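PDB 6Q1I: endoglucanase A from Clostridium longisporum, which hydrolyses internal beta-1,4-glucosidic linkages in cellulose derivatives, barley beta-glucan and lichenan, and also cuts xylan, this piece being its TIM-barrel catalytic domain. Local coordinates for residues A[119-124]-A[129-134]; A[235-240]-A[263-268]; A[318-323]-A[339-344]. All coordinates share one frame; numbering follows the deposited sequence. Where two conformers were deposited one is given.

Contact 1 of 3, residues A[119-124]-A[129-134]; sequences NWVIPT and SSVTPK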
# COMPACT_ATOMS: atom_id res chain seq x y z
N ASN A 119 6.09 1.06 15.69
CA ASN A 119 6.64 0.95 17.04
C ASN A 119 8.07 1.47 17.11
O ASN A 119 8.53 1.81 18.21
CB ASN A 119 6.62 -0.51 17.52
CG ASN A 119 7.47 -1.41 16.66
OD1 ASN A 119 7.26 -1.49 15.46
ND2 ASN A 119 8.46 -2.06 17.25
N TRP A 120 8.79 1.52 15.99
CA TRP A 120 10.15 2.02 15.96
C TRP A 120 10.35 3.19 15.00
O TRP A 120 11.18 4.05 15.29
CB TRP A 120 11.17 0.89 15.70
CG TRP A 120 11.15 0.24 14.33
CD1 TRP A 120 10.37 -0.80 13.92
CD2 TRP A 120 11.96 0.59 13.21
NE1 TRP A 120 10.64 -1.12 12.61
CE2 TRP A 120 11.62 -0.27 12.15
CE3 TRP A 120 12.95 1.55 12.99
CZ2 TRP A 120 12.22 -0.20 10.89
CZ3 TRP A 120 13.55 1.63 11.76
CH2 TRP A 120 13.18 0.75 10.72
N VAL A 121 9.62 3.26 13.89
CA VAL A 121 9.68 4.42 13.00
C VAL A 121 8.77 5.49 13.59
O VAL A 121 7.58 5.57 13.26
CB VAL A 121 9.32 4.07 11.55
CG1 VAL A 121 9.36 5.31 10.67
CG2 VAL A 121 10.27 3.01 11.02
N ILE A 122 9.32 6.29 14.49
CA ILE A 122 8.57 7.28 15.25
C ILE A 122 8.96 8.65 14.69
O ILE A 122 10.13 9.03 14.78
CB ILE A 122 8.90 7.18 16.75
CG1 ILE A 122 8.45 5.82 17.29
CG2 ILE A 122 8.24 8.32 17.50
CD1 ILE A 122 9.13 5.46 18.60
N PRO A 123 8.02 9.40 14.09
CA PRO A 123 8.41 10.65 13.39
C PRO A 123 8.44 11.87 14.30
O PRO A 123 7.60 12.77 14.24
CB PRO A 123 7.33 10.75 12.30
CG PRO A 123 6.10 10.16 12.95
CD PRO A 123 6.61 9.04 13.84
N THR A 124 9.45 11.90 15.18
CA THR A 124 9.73 13.06 16.01
C THR A 124 11.21 13.42 15.89
O THR A 124 12.05 12.57 15.59
CB THR A 124 9.44 12.80 17.50
OG1 THR A 124 10.31 11.77 17.97
CG2 THR A 124 8.00 12.38 17.71
N SER A 129 17.45 10.43 15.36
CA SER A 129 18.81 9.90 15.34
C SER A 129 18.85 8.39 15.55
O SER A 129 19.83 7.74 15.15
CB SER A 129 19.68 10.58 16.40
OG SER A 129 19.25 10.22 17.70
N SER A 130 17.83 7.81 16.17
CA SER A 130 17.79 6.36 16.35
C SER A 130 17.06 5.66 15.21
O SER A 130 17.37 4.51 14.90
CB SER A 130 17.15 6.02 17.69
OG SER A 130 15.87 6.57 17.82
N VAL A 131 16.12 6.33 14.56
CA VAL A 131 15.36 5.72 13.48
C VAL A 131 16.16 5.72 12.18
O VAL A 131 16.19 4.72 11.47
CB VAL A 131 14.03 6.46 13.29
CG1 VAL A 131 13.29 5.93 12.06
CG2 VAL A 131 13.17 6.35 14.55
N THR A 132 16.78 6.85 11.85
CA THR A 132 17.29 7.04 10.49
C THR A 132 18.35 6.02 10.12
O THR A 132 18.24 5.42 9.04
CB THR A 132 17.74 8.49 10.29
OG1 THR A 132 16.65 9.38 10.59
CG2 THR A 132 18.18 8.71 8.84
N PRO A 133 19.39 5.78 10.93
CA PRO A 133 20.39 4.79 10.50
C PRO A 133 19.81 3.40 10.30
O PRO A 133 20.22 2.68 9.39
CB PRO A 133 21.45 4.83 11.61
CG PRO A 133 21.20 6.08 12.37
CD PRO A 133 19.77 6.47 12.18
N LYS A 134 18.87 3.02 11.17
CA LYS A 134 18.25 1.70 11.08
C LYS A 134 17.38 1.59 9.84
O LYS A 134 17.44 0.58 9.12
CB LYS A 134 17.45 1.44 12.35
CG LYS A 134 16.72 0.12 12.40
CD LYS A 134 16.12 -0.09 13.77
CE LYS A 134 15.18 -1.26 13.83
NZ LYS A 134 14.68 -1.47 15.22

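Contact 2 of 3, residues A[235-240]-A[263-268]; sequences AYSPYF and DVELDS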
# COMPACT_ATOMS: atom_id res chain seq x y z
N ALA A 235 -6.99 5.78 0.74
CA ALA A 235 -8.24 6.54 0.68
C ALA A 235 -9.42 5.56 0.71
O ALA A 235 -10.00 5.18 -0.31
CB ALA A 235 -8.29 7.44 -0.55
N TYR A 236 -9.77 5.14 1.93
CA TYR A 236 -10.94 4.30 2.18
C TYR A 236 -12.15 5.23 2.22
O TYR A 236 -12.68 5.57 3.28
CB TYR A 236 -10.75 3.55 3.49
CG TYR A 236 -9.67 2.50 3.47
CD1 TYR A 236 -8.36 2.80 3.83
CD2 TYR A 236 -9.96 1.19 3.11
CE1 TYR A 236 -7.39 1.82 3.84
CE2 TYR A 236 -9.00 0.22 3.12
CZ TYR A 236 -7.71 0.53 3.48
OH TYR A 236 -6.76 -0.46 3.50
N SER A 237 -12.59 5.62 1.03
CA SER A 237 -13.54 6.71 0.91
C SER A 237 -14.84 6.25 0.28
O SER A 237 -14.85 5.36 -0.57
CB SER A 237 -12.93 7.81 0.04
OG SER A 237 -11.73 8.25 0.64
N PRO A 238 -15.97 6.84 0.70
CA PRO A 238 -16.10 7.80 1.81
C PRO A 238 -16.06 7.04 3.15
O PRO A 238 -16.67 5.98 3.27
CB PRO A 238 -17.45 8.46 1.55
CG PRO A 238 -18.25 7.38 0.84
CD PRO A 238 -17.27 6.58 0.04
N TYR A 239 -15.34 7.61 4.12
CA TYR A 239 -15.00 6.91 5.36
C TYR A 239 -16.20 6.28 6.06
O TYR A 239 -16.14 5.13 6.51
CB TYR A 239 -14.28 7.89 6.29
CG TYR A 239 -14.07 7.37 7.68
CD1 TYR A 239 -13.05 6.48 7.95
CD2 TYR A 239 -14.91 7.73 8.73
CE1 TYR A 239 -12.85 5.98 9.23
CE2 TYR A 239 -14.73 7.24 10.00
CZ TYR A 239 -13.70 6.36 10.24
OH TYR A 239 -13.51 5.87 11.51
N PHE A 240 -17.29 7.03 6.23
CA PHE A 240 -18.39 6.50 7.03
C PHE A 240 -19.05 5.29 6.38
O PHE A 240 -19.58 4.42 7.08
CB PHE A 240 -19.41 7.60 7.34
CG PHE A 240 -18.90 8.64 8.31
CD1 PHE A 240 -18.48 8.27 9.57
CD2 PHE A 240 -18.87 9.97 7.96
CE1 PHE A 240 -18.01 9.21 10.46
CE2 PHE A 240 -18.41 10.92 8.85
CZ PHE A 240 -17.98 10.53 10.11
N ASP A 263 -15.42 12.46 -6.79
CA ASP A 263 -14.74 13.12 -7.90
C ASP A 263 -13.87 14.27 -7.40
O ASP A 263 -12.72 14.43 -7.84
CB ASP A 263 -15.76 13.63 -8.93
CG ASP A 263 -16.38 12.51 -9.74
OD1 ASP A 263 -15.77 11.43 -9.88
OD2 ASP A 263 -17.49 12.73 -10.27
N VAL A 264 -14.40 15.11 -6.50
CA VAL A 264 -13.61 16.24 -5.99
C VAL A 264 -12.40 15.75 -5.21
O VAL A 264 -11.31 16.32 -5.29
CB VAL A 264 -14.52 17.17 -5.16
CG1 VAL A 264 -13.68 18.19 -4.39
CG2 VAL A 264 -15.52 17.87 -6.07
N GLU A 265 -12.58 14.68 -4.42
CA GLU A 265 -11.46 14.11 -3.67
C GLU A 265 -10.37 13.61 -4.61
O GLU A 265 -9.18 13.92 -4.42
CB GLU A 265 -11.99 12.98 -2.78
CG GLU A 265 -10.91 12.23 -2.02
CD GLU A 265 -11.47 11.12 -1.13
OE1 GLU A 265 -12.71 11.06 -0.94
OE2 GLU A 265 -10.67 10.29 -0.66
N LEU A 266 -10.74 12.85 -5.64
CA LEU A 266 -9.75 12.32 -6.56
C LEU A 266 -9.08 13.44 -7.36
O LEU A 266 -7.87 13.37 -7.63
CB LEU A 266 -10.39 11.28 -7.48
CG LEU A 266 -10.86 10.01 -6.77
CD1 LEU A 266 -11.71 9.15 -7.71
CD2 LEU A 266 -9.67 9.21 -6.23
N ASP A 267 -9.84 14.47 -7.74
CA ASP A 267 -9.24 15.65 -8.35
C ASP A 267 -8.17 16.25 -7.45
O ASP A 267 -7.10 16.67 -7.92
CB ASP A 267 -10.30 16.72 -8.63
CG ASP A 267 -11.17 16.44 -9.85
OD1 ASP A 267 -10.86 15.53 -10.65
OD2 ASP A 267 -12.18 17.16 -10.00
N SER A 268 -8.44 16.34 -6.14
CA SER A 268 -7.47 16.93 -5.23
C SER A 268 -6.17 16.12 -5.20
O SER A 268 -5.08 16.70 -5.13
CB SER A 268 -8.06 17.11 -3.83
OG SER A 268 -8.02 15.91 -3.07

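Contact 3 of 3, residues A[318-323]-A[339-344]; sequences DNNYAE and NWYFSD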
# COMPACT_ATOMS: atom_id res chain seq x y z
N ASP A 318 -7.02 -6.37 0.50
CA ASP A 318 -7.65 -7.68 0.69
C ASP A 318 -6.94 -8.47 1.78
O ASP A 318 -5.88 -9.06 1.55
CB ASP A 318 -7.69 -8.49 -0.61
CG ASP A 318 -8.62 -9.68 -0.51
OD1 ASP A 318 -8.85 -10.14 0.62
OD2 ASP A 318 -9.14 -10.15 -1.55
N ASN A 319 -7.53 -8.49 2.98
CA ASN A 319 -6.97 -9.20 4.11
C ASN A 319 -7.59 -10.58 4.32
O ASN A 319 -7.33 -11.21 5.34
CB ASN A 319 -7.08 -8.37 5.39
CG ASN A 319 -8.51 -7.98 5.72
OD1 ASN A 319 -9.46 -8.40 5.05
ND2 ASN A 319 -8.66 -7.14 6.74
N ASN A 320 -8.37 -11.07 3.36
CA ASN A 320 -8.98 -12.40 3.43
C ASN A 320 -9.95 -12.53 4.60
O ASN A 320 -10.22 -13.64 5.06
CB ASN A 320 -7.91 -13.49 3.46
CG ASN A 320 -8.47 -14.90 3.29
OD1 ASN A 320 -9.38 -15.15 2.50
ND2 ASN A 320 -7.88 -15.83 4.03
N TYR A 321 -10.50 -11.41 5.08
CA TYR A 321 -11.41 -11.40 6.22
C TYR A 321 -12.73 -10.78 5.77
O TYR A 321 -12.78 -9.59 5.43
CB TYR A 321 -10.79 -10.63 7.39
CG TYR A 321 -11.60 -10.63 8.67
CD1 TYR A 321 -12.13 -11.80 9.19
CD2 TYR A 321 -11.80 -9.45 9.39
CE1 TYR A 321 -12.87 -11.80 10.37
CE2 TYR A 321 -12.52 -9.44 10.57
CZ TYR A 321 -13.05 -10.62 11.05
OH TYR A 321 -13.78 -10.61 12.23
N ALA A 322 -13.80 -11.57 5.78
CA ALA A 322 -15.05 -11.15 5.16
C ALA A 322 -16.26 -11.40 6.04
O ALA A 322 -17.39 -11.37 5.55
CB ALA A 322 -15.23 -11.82 3.80
N GLU A 323 -16.06 -11.60 7.34
CA GLU A 323 -17.16 -11.94 8.23
C GLU A 323 -18.19 -10.81 8.29
O GLU A 323 -17.85 -9.64 8.46
CB GLU A 323 -16.62 -12.26 9.63
CG GLU A 323 -15.88 -13.58 9.70
CD GLU A 323 -16.77 -14.76 9.33
OE1 GLU A 323 -17.85 -14.90 9.94
OE2 GLU A 323 -16.40 -15.53 8.42
N ASN A 339 -12.36 -19.27 -4.47
CA ASN A 339 -13.58 -18.59 -4.88
C ASN A 339 -13.60 -17.19 -4.27
O ASN A 339 -12.86 -16.90 -3.33
CB ASN A 339 -14.81 -19.37 -4.40
CG ASN A 339 -14.95 -20.73 -5.06
OD1 ASN A 339 -14.61 -20.92 -6.22
ND2 ASN A 339 -15.48 -21.69 -4.30
N TRP A 340 -14.46 -16.34 -4.79
CA TRP A 340 -14.59 -14.97 -4.29
C TRP A 340 -15.64 -14.92 -3.19
O TRP A 340 -16.70 -15.53 -3.29
CB TRP A 340 -15.00 -14.01 -5.42
CG TRP A 340 -14.07 -14.08 -6.56
CD1 TRP A 340 -14.22 -14.84 -7.68
CD2 TRP A 340 -12.82 -13.41 -6.70
NE1 TRP A 340 -13.15 -14.68 -8.51
CE2 TRP A 340 -12.27 -13.81 -7.93
CE3 TRP A 340 -12.11 -12.51 -5.90
CZ2 TRP A 340 -11.04 -13.34 -8.38
CZ3 TRP A 340 -10.89 -12.03 -6.37
CH2 TRP A 340 -10.38 -12.46 -7.59
N TYR A 341 -15.32 -14.19 -2.12
CA TYR A 341 -16.34 -13.90 -1.11
C TYR A 341 -17.47 -13.07 -1.71
O TYR A 341 -18.64 -13.26 -1.37
CB TYR A 341 -15.72 -13.10 0.05
CG TYR A 341 -14.71 -13.83 0.91
CD1 TYR A 341 -15.10 -14.88 1.73
CD2 TYR A 341 -13.38 -13.44 0.92
CE1 TYR A 341 -14.17 -15.53 2.52
CE2 TYR A 341 -12.45 -14.07 1.71
CZ TYR A 341 -12.85 -15.12 2.51
OH TYR A 341 -11.93 -15.77 3.31
N PHE A 342 -17.13 -12.12 -2.61
CA PHE A 342 -18.07 -11.21 -3.25
C PHE A 342 -17.67 -11.05 -4.72
O PHE A 342 -16.98 -10.09 -5.10
CB PHE A 342 -18.12 -9.86 -2.52
CG PHE A 342 -18.53 -9.98 -1.09
CD1 PHE A 342 -19.87 -10.14 -0.76
CD2 PHE A 342 -17.60 -9.95 -0.06
CE1 PHE A 342 -20.27 -10.28 0.55
CE2 PHE A 342 -17.99 -10.10 1.26
CZ PHE A 342 -19.33 -10.26 1.56
N SER A 343 -18.10 -11.99 -5.55
CA SER A 343 -17.78 -11.89 -6.97
C SER A 343 -18.31 -10.60 -7.58
O SER A 343 -17.70 -10.07 -8.51
CB SER A 343 -18.30 -13.12 -7.73
OG SER A 343 -19.71 -13.21 -7.63
N ASP A 344 -19.44 -10.08 -7.08
CA ASP A 344 -20.00 -8.86 -7.65
C ASP A 344 -19.07 -7.67 -7.43
O ASP A 344 -19.02 -6.75 -8.26
CB ASP A 344 -21.38 -8.54 -7.05
CG ASP A 344 -22.48 -9.48 -7.52
OD1 ASP A 344 -22.32 -10.18 -8.54
OD2 ASP A 344 -23.54 -9.50 -6.86
O HOH W 1 -13.33 -14.44 6.04

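Contact 1 of 3, residues A[119-124]-A[129-134]
Lys134 lies across one face of the Trp120 indole, and this cation-pi contact with its aliphatic approach is the main event between the loop 119-124 and the helical residues 129-134. The lysine chain is extended from CB to NZ, with CG anti to the backbone N (chi1 178°), and its successive methylenes run over the ring system obliquely. Lys134 CG meets the far rim of the indole, 3.6 Å from Trp120 CZ3. Lys134 CE then rides over the six-membered ring of Trp120, 3.7 Å from its centroid, as a CH-pi contact, and Lys134 NZ comes to rest over the five-membered ring of Trp120, 4.2 Å from that centroid and 24° off its normal. On the opposite face lies Val121 CG2, so the indole is held between a lysine from the helix and the next residue of its own loop.

Val131 packs beside the indole. Val131 CG2 presses against the loop carbonyl, 3.1 Å from Trp120 O, a tight approach, while Val131 CG1 reaches Val121 CG1 at 4.2 Å. In the second shell, Trp120 NE1 donates a hydrogen bond to Glu117 OE1, which probably helps fix the rotation of the ring. Inverse gamma turns centred on Val121 and Pro123 bend the loop sharply. The Val121 side chain is about 10 Å from that of Gln160, the proton-donor position by similarity, changed here. This is the beta-alpha loop after the third barrel strand, 109-113, folding back on its own helix 128-145, while Tyr184 of helix 175-194 touches both Val121 and Val131.

Contact 2 of 3, residues A[235-240]-A[263-268]
A buried hydrogen bond between Ser237 and Glu265 ties the loop at the C-terminal end of barrel strand 229-234 to helix 256-275, the long helix that precedes strand 280-285 in this TIM barrel. The serine hydroxyl is the donor, and Ser237 OG stands 2.6 Å from Glu265 OE2, where it meets the syn lone pair on the side of the other carboxylate oxygen. This bond belongs to one of two deposited serine conformers, so the link may not be made all the time. Glu265 spans the gap between the backbones by stretching fully: a chi1 of 176° points it away from its own N, and the extended chain carries the carboxylate straight out from the helix. Ala235 CB packs against the same oxygen, 3.7 Å from Glu265 OE2, which also receives a weak hydrogen bond from Tyr269 OH.

The Ala235 side chain is about 8 Å from that of Gln284, which stands at the probable nucleophile position and is changed in this structure; the two residues also pair through their backbones. Beyond Ser237 a cis peptide leads to Pro238, the N-cap of helix 239-242, while helix 293-309 lies against both Pro238 and Leu266 of helix 256-275.

Contact 3 of 3, residues A[318-323]-A[339-344]
Hydrogen bonding between Asn320 and Tyr341 joins the loop after the last barrel strand to the approach of the C-terminal helix. Tyr341 OH donates to Asn320 OD1 over 2.7 Å, and the donor stands well above the amide's carbonyl plane, 53° out of it. The amide oxygen lies at the edge of the tyrosine ring, in its plane. Arg335 N also donates to Asn320 OD1, and Asn320 ND2 donates to Asn53 OD1, so both ends of the amide are engaged. A water accepts from Ala322 N at 2.9 Å and gives a weak bond to Tyr341 OH, adding a bridge between the two segments.

Apolar contact is supplied by Ala322. Ala322 CB sits over one face of the Tyr341 ring, 3.7 Å from the centroid, in a CH-pi contact, and touches Phe342 CE2 at 4.1 Å. A chi1 of -67° turns the Tyr341 ring away from its own carbonyl carbon and over the methyl, while its hydroxyl reaches the asparagine.

Within the loop, two consecutive Asx turns shape the backbone: Asp318 OD1 accepts from Asn320 N, and Asn319 OD1 from Tyr321 N. The loop leaves strand 314-318, and Phe342 is the N-cap of helix 343-356. The Phe342 side chain also packs on Thr293 of helix 293-309, while Trp340 leans on helix 58-67.

The three contacts come in series along one chain and illustrate how a closed eight-stranded barrel is dressed by its loops and helices. Contact 1 follows strand 109-113, contact 2 follows strand 229-234, and contact 3 follows strand 314-318, the third, sixth and eighth strands. Contacts 1 and 3 lie on opposite sides of the chain's centre, about 36 Å between centres; contacts 2 and 3 are about 23 Å apart by centres, with nearest atoms about 7 Å apart. Helix 293-309 touches both of these. Each joins a segment following a strand's C-terminal end to a helix or the approach to one, contacts 1 and 2 lying nearer the probable catalytic positions.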